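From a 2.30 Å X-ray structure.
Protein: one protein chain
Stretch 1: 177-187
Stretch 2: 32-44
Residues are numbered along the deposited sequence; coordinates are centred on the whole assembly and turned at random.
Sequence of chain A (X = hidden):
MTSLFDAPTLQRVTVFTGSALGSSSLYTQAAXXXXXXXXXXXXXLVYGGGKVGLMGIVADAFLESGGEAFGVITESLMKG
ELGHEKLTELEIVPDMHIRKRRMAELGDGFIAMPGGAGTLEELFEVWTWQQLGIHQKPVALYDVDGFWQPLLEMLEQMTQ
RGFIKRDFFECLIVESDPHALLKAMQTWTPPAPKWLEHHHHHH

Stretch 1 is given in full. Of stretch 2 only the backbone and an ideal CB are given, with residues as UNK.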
# COMPACT_ATOMS: atom_id res chain seq x y z
N ASP A 177 15.88 -1.82 17.26
CA ASP A 177 15.79 -1.83 18.73
C ASP A 177 14.54 -1.07 19.16
O ASP A 177 14.33 0.08 18.71
CB ASP A 177 17.02 -1.18 19.36
CG ASP A 177 17.01 -1.24 20.87
OD1 ASP A 177 17.31 -2.31 21.44
OD2 ASP A 177 16.75 -0.21 21.50
N PRO A 178 13.71 -1.70 20.01
CA PRO A 178 12.43 -1.07 20.40
C PRO A 178 12.57 0.18 21.21
O PRO A 178 11.75 1.10 21.07
CB PRO A 178 11.73 -2.17 21.21
CG PRO A 178 12.82 -3.06 21.65
CD PRO A 178 13.81 -3.07 20.52
N HIS A 179 13.59 0.22 22.06
CA HIS A 179 13.92 1.42 22.83
C HIS A 179 14.23 2.56 21.92
O HIS A 179 13.63 3.64 22.07
CB HIS A 179 15.07 1.16 23.82
CG HIS A 179 14.64 0.39 25.04
ND1 HIS A 179 14.67 -0.99 25.10
CD2 HIS A 179 14.12 0.81 26.21
CE1 HIS A 179 14.20 -1.39 26.27
NE2 HIS A 179 13.84 -0.32 26.95
N ALA A 180 15.13 2.31 20.97
CA ALA A 180 15.54 3.32 20.00
C ALA A 180 14.37 3.79 19.10
O ALA A 180 14.28 4.98 18.79
CB ALA A 180 16.68 2.80 19.17
N LEU A 181 13.49 2.86 18.74
CA LEU A 181 12.30 3.12 17.94
C LEU A 181 11.28 4.02 18.62
O LEU A 181 10.78 4.98 17.99
CB LEU A 181 11.61 1.81 17.58
CG LEU A 181 10.46 1.97 16.54
CD1 LEU A 181 10.39 0.81 15.56
CD2 LEU A 181 9.12 2.11 17.22
N LEU A 182 10.91 3.70 19.86
CA LEU A 182 9.95 4.52 20.62
C LEU A 182 10.55 5.84 21.01
O LEU A 182 9.87 6.87 20.94
CB LEU A 182 9.45 3.79 21.85
CG LEU A 182 8.53 2.61 21.50
CD1 LEU A 182 8.42 1.62 22.66
CD2 LEU A 182 7.15 3.10 21.07
N LYS A 183 11.81 5.82 21.42
CA LYS A 183 12.53 7.06 21.75
C LYS A 183 12.52 8.03 20.60
O LYS A 183 12.25 9.21 20.78
CB LYS A 183 13.97 6.79 22.17
CG LYS A 183 14.76 8.03 22.56
CD LYS A 183 15.89 7.70 23.52
CE LYS A 183 16.45 8.96 24.17
NZ LYS A 183 17.68 9.45 23.49
N ALA A 184 12.81 7.53 19.40
CA ALA A 184 12.81 8.38 18.22
C ALA A 184 11.41 8.97 17.92
O ALA A 184 11.34 10.11 17.48
CB ALA A 184 13.37 7.64 17.00
N MET A 185 10.35 8.17 18.13
CA MET A 185 8.96 8.61 17.93
C MET A 185 8.53 9.64 19.03
O MET A 185 7.74 10.55 18.75
CB MET A 185 7.97 7.40 17.92
CG MET A 185 8.07 6.44 16.72
SD MET A 185 6.97 4.98 16.82
CE MET A 185 5.45 5.80 16.39
N GLN A 186 9.05 9.52 20.25
CA GLN A 186 8.75 10.48 21.35
C GLN A 186 9.36 11.85 21.13
O GLN A 186 8.69 12.88 21.36
CB GLN A 186 9.20 9.91 22.70
CG GLN A 186 8.33 8.79 23.22
CD GLN A 186 8.87 8.16 24.51
OE1 GLN A 186 10.03 7.74 24.59
NE2 GLN A 186 8.01 8.05 25.50
N THR A 187 10.61 11.88 20.66
CA THR A 187 11.39 13.12 20.44
C THR A 187 11.25 13.72 19.03
O THR A 187 11.82 14.77 18.74
CB THR A 187 12.91 12.93 20.78
OG1 THR A 187 13.56 12.05 19.83
CG2 THR A 187 13.05 12.37 22.20
N UNK A 32 6.65 -8.69 21.33
CA UNK A 32 6.50 -8.65 22.79
C UNK A 32 7.41 -7.66 23.47
O UNK A 32 6.96 -6.97 24.38
CB UNK A 32 6.76 -10.04 23.38
N UNK A 33 8.66 -7.59 23.02
CA UNK A 33 9.60 -6.61 23.59
C UNK A 33 9.16 -5.20 23.25
O UNK A 33 9.34 -4.27 24.06
CB UNK A 33 11.02 -6.85 23.08
N UNK A 34 8.61 -5.05 22.05
CA UNK A 34 8.13 -3.74 21.62
C UNK A 34 6.91 -3.28 22.48
O UNK A 34 6.89 -2.15 23.01
CB UNK A 34 7.75 -3.79 20.14
N UNK A 35 5.93 -4.17 22.62
CA UNK A 35 4.77 -3.95 23.48
C UNK A 35 5.12 -3.54 24.93
O UNK A 35 4.51 -2.63 25.49
CB UNK A 35 3.93 -5.23 23.51
N UNK A 36 6.07 -4.26 25.53
CA UNK A 36 6.51 -4.00 26.93
C UNK A 36 7.15 -2.61 27.11
O UNK A 36 6.85 -1.89 28.08
CB UNK A 36 7.51 -5.07 27.36
N UNK A 37 8.06 -2.27 26.19
CA UNK A 37 8.70 -0.97 26.15
C UNK A 37 7.66 0.12 26.04
O UNK A 37 7.72 1.13 26.77
CB UNK A 37 9.69 -0.89 24.99
N UNK A 38 6.70 -0.07 25.14
CA UNK A 38 5.69 0.96 24.94
C UNK A 38 4.84 1.16 26.19
O UNK A 38 4.62 2.30 26.60
CB UNK A 38 4.80 0.60 23.75
N UNK A 39 4.38 0.06 26.79
CA UNK A 39 3.54 0.13 28.00
C UNK A 39 4.36 0.74 29.15
O UNK A 39 3.88 1.64 29.84
CB UNK A 39 3.02 -1.26 28.39
N UNK A 40 5.61 0.33 29.30
CA UNK A 40 6.46 0.95 30.33
C UNK A 40 6.60 2.44 30.20
O UNK A 40 6.88 3.11 31.18
CB UNK A 40 7.86 0.33 30.30
N UNK A 41 6.44 2.98 28.99
CA UNK A 41 6.46 4.43 28.79
C UNK A 41 5.07 5.06 28.81
O UNK A 41 4.92 6.22 28.43
CB UNK A 41 7.14 4.76 27.46
N UNK A 42 4.06 4.33 29.26
CA UNK A 42 2.71 4.84 29.21
C UNK A 42 2.03 4.89 27.84
O UNK A 42 1.04 5.61 27.67
CB UNK A 42 2.72 6.25 29.80
N UNK A 43 2.52 4.11 26.86
CA UNK A 43 1.97 4.16 25.52
C UNK A 43 1.03 2.96 25.25
O UNK A 43 1.40 1.82 25.54
CB UNK A 43 3.11 4.19 24.50
N UNK A 44 -0.16 3.23 24.67
CA UNK A 44 -1.11 2.19 24.30
C UNK A 44 -1.22 1.87 22.80
O UNK A 44 -0.73 2.60 21.95
CB UNK A 44 -2.49 2.60 24.81

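Helix 178-186 and the helix spanning 32-40 run in roughly the same direction, 43° apart, with axes approaching to 9.5 Å.

Position 32 has no atom of stretch 1 within 5.5 Å of its ideal CB; almost any helix-compatible residue fits, and it is Gln-32.

At 33, CA-to-CB points toward stretch 1, and the ideal CB lies 4.4 Å from Pro-178 CG. A small or medium side chain with some apolar surface would suit. It is Thr-33, whose CG2 meets Pro-178 CG at 4.1 Å.

Position 34 points sideways, yet its CA is 5.2 Å from Pro-178 CA, and Leu-181 and Leu-182 offer further apolar surface. A flexible aliphatic chain, leucine or methionine, could bend back. Leu-34 does so (chi1 t, chi2 p): its CD1 lies 3.9 Å from Pro-178 CB, 4.1 Å from Leu-182 CD1 and 4.3 Å from Leu-181 CD2.

Positions 35 and 36 direct CB away and sideways respectively, without a nearby partner, leaving the choice wide; they are Ala-35 and Lys-36.

Position 37 is the tightest: the ideal CB points toward stretch 1, 3.6 Å from Leu-182 CD1 and 4.6 Å from His-179 NE2. Alanine, serine, threonine or perhaps valine would suit. In Thr-37, CG2 packs 3.3 Å from Leu-182 CD1 and sits over the face of the His-179 ring, 15° off its normal, a CH-pi contact. The hydroxyl is satisfied within its own helix, OG1 donating to Thr-33 O at 2.7 Å.

At 38 the CB points sideways, its ideal position 3.9 Å from Leu-182 CD1; a small residue is adequate. Ala-38 is enough, its CB keeping that distance from Leu-182 CD1.

Positions 39 and 40 are likewise free: Val-39 and Asp-40.

Position 41 leaves helical phi/psi (-94/13), but its CB points toward stretch 1, 3.9 Å from Gln-186 NE2. Gln-186 offers both donor and acceptor, so a long polar chain is attractive: arginine, lysine or glutamine. Arg-41 NE gives a weak hydrogen bond to Gln-186 OE1 (3.5 Å, 139°), while NH1 reaches His-179 CD2 at 3.5 Å.

Position 42 has phi/psi 73/21; positive phi favours glycine, with asparagine a common alternative. It is Gly-42.

Position 43, extended at -102/134, points toward stretch 1 with its ideal CB 5.4 Å from Leu-182 CD2, room for a branched or long aliphatic. Ile-43 CD1 closes to 4.2 Å from Leu-182 CD2.

Position 44 is out of reach: Asp-44.

Stretch 2 (32-44) QTLAKTAVDRGID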
# COMPACT_ATOMS: atom_id res chain seq x y z
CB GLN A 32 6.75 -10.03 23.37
CG GLN A 32 5.59 -10.95 23.06
CD GLN A 32 5.93 -12.41 23.15
OE1 GLN A 32 5.08 -13.23 22.88
NE2 GLN A 32 7.19 -12.75 23.51
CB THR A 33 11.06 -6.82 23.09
OG1 THR A 33 11.32 -8.21 23.01
CG2 THR A 33 12.03 -6.27 24.08
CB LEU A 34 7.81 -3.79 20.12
CG LEU A 34 7.27 -2.51 19.51
CD1 LEU A 34 8.18 -1.29 19.74
CD2 LEU A 34 6.99 -2.75 18.03
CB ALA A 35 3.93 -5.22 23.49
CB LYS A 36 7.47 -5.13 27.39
CG LYS A 36 8.08 -5.01 28.80
CD LYS A 36 7.04 -4.81 29.92
CE LYS A 36 7.50 -5.32 31.28
NZ LYS A 36 6.34 -5.88 32.03
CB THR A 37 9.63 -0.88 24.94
OG1 THR A 37 10.46 -2.02 24.94
CG2 THR A 37 10.50 0.38 24.96
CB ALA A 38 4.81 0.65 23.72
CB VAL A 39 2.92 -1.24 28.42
CG1 VAL A 39 2.12 -1.11 29.71
CG2 VAL A 39 1.96 -1.75 27.36
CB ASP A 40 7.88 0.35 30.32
CG ASP A 40 7.97 -0.97 31.02
OD1 ASP A 40 6.93 -1.49 31.52
OD2 ASP A 40 9.10 -1.51 31.06
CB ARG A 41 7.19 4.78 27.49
CG ARG A 41 8.71 4.50 27.51
CD ARG A 41 9.22 4.12 26.11
NE ARG A 41 10.59 4.50 25.76
CZ ARG A 41 11.71 4.01 26.29
NH1 ARG A 41 11.67 3.13 27.31
NH2 ARG A 41 12.90 4.43 25.83
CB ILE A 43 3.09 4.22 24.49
CG1 ILE A 43 3.92 5.52 24.66
CG2 ILE A 43 2.53 4.05 23.08
CD1 ILE A 43 5.22 5.52 23.88
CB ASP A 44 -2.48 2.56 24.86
CG ASP A 44 -2.50 2.53 26.39
OD1 ASP A 44 -1.92 1.57 27.01
OD2 ASP A 44 -3.08 3.48 26.96
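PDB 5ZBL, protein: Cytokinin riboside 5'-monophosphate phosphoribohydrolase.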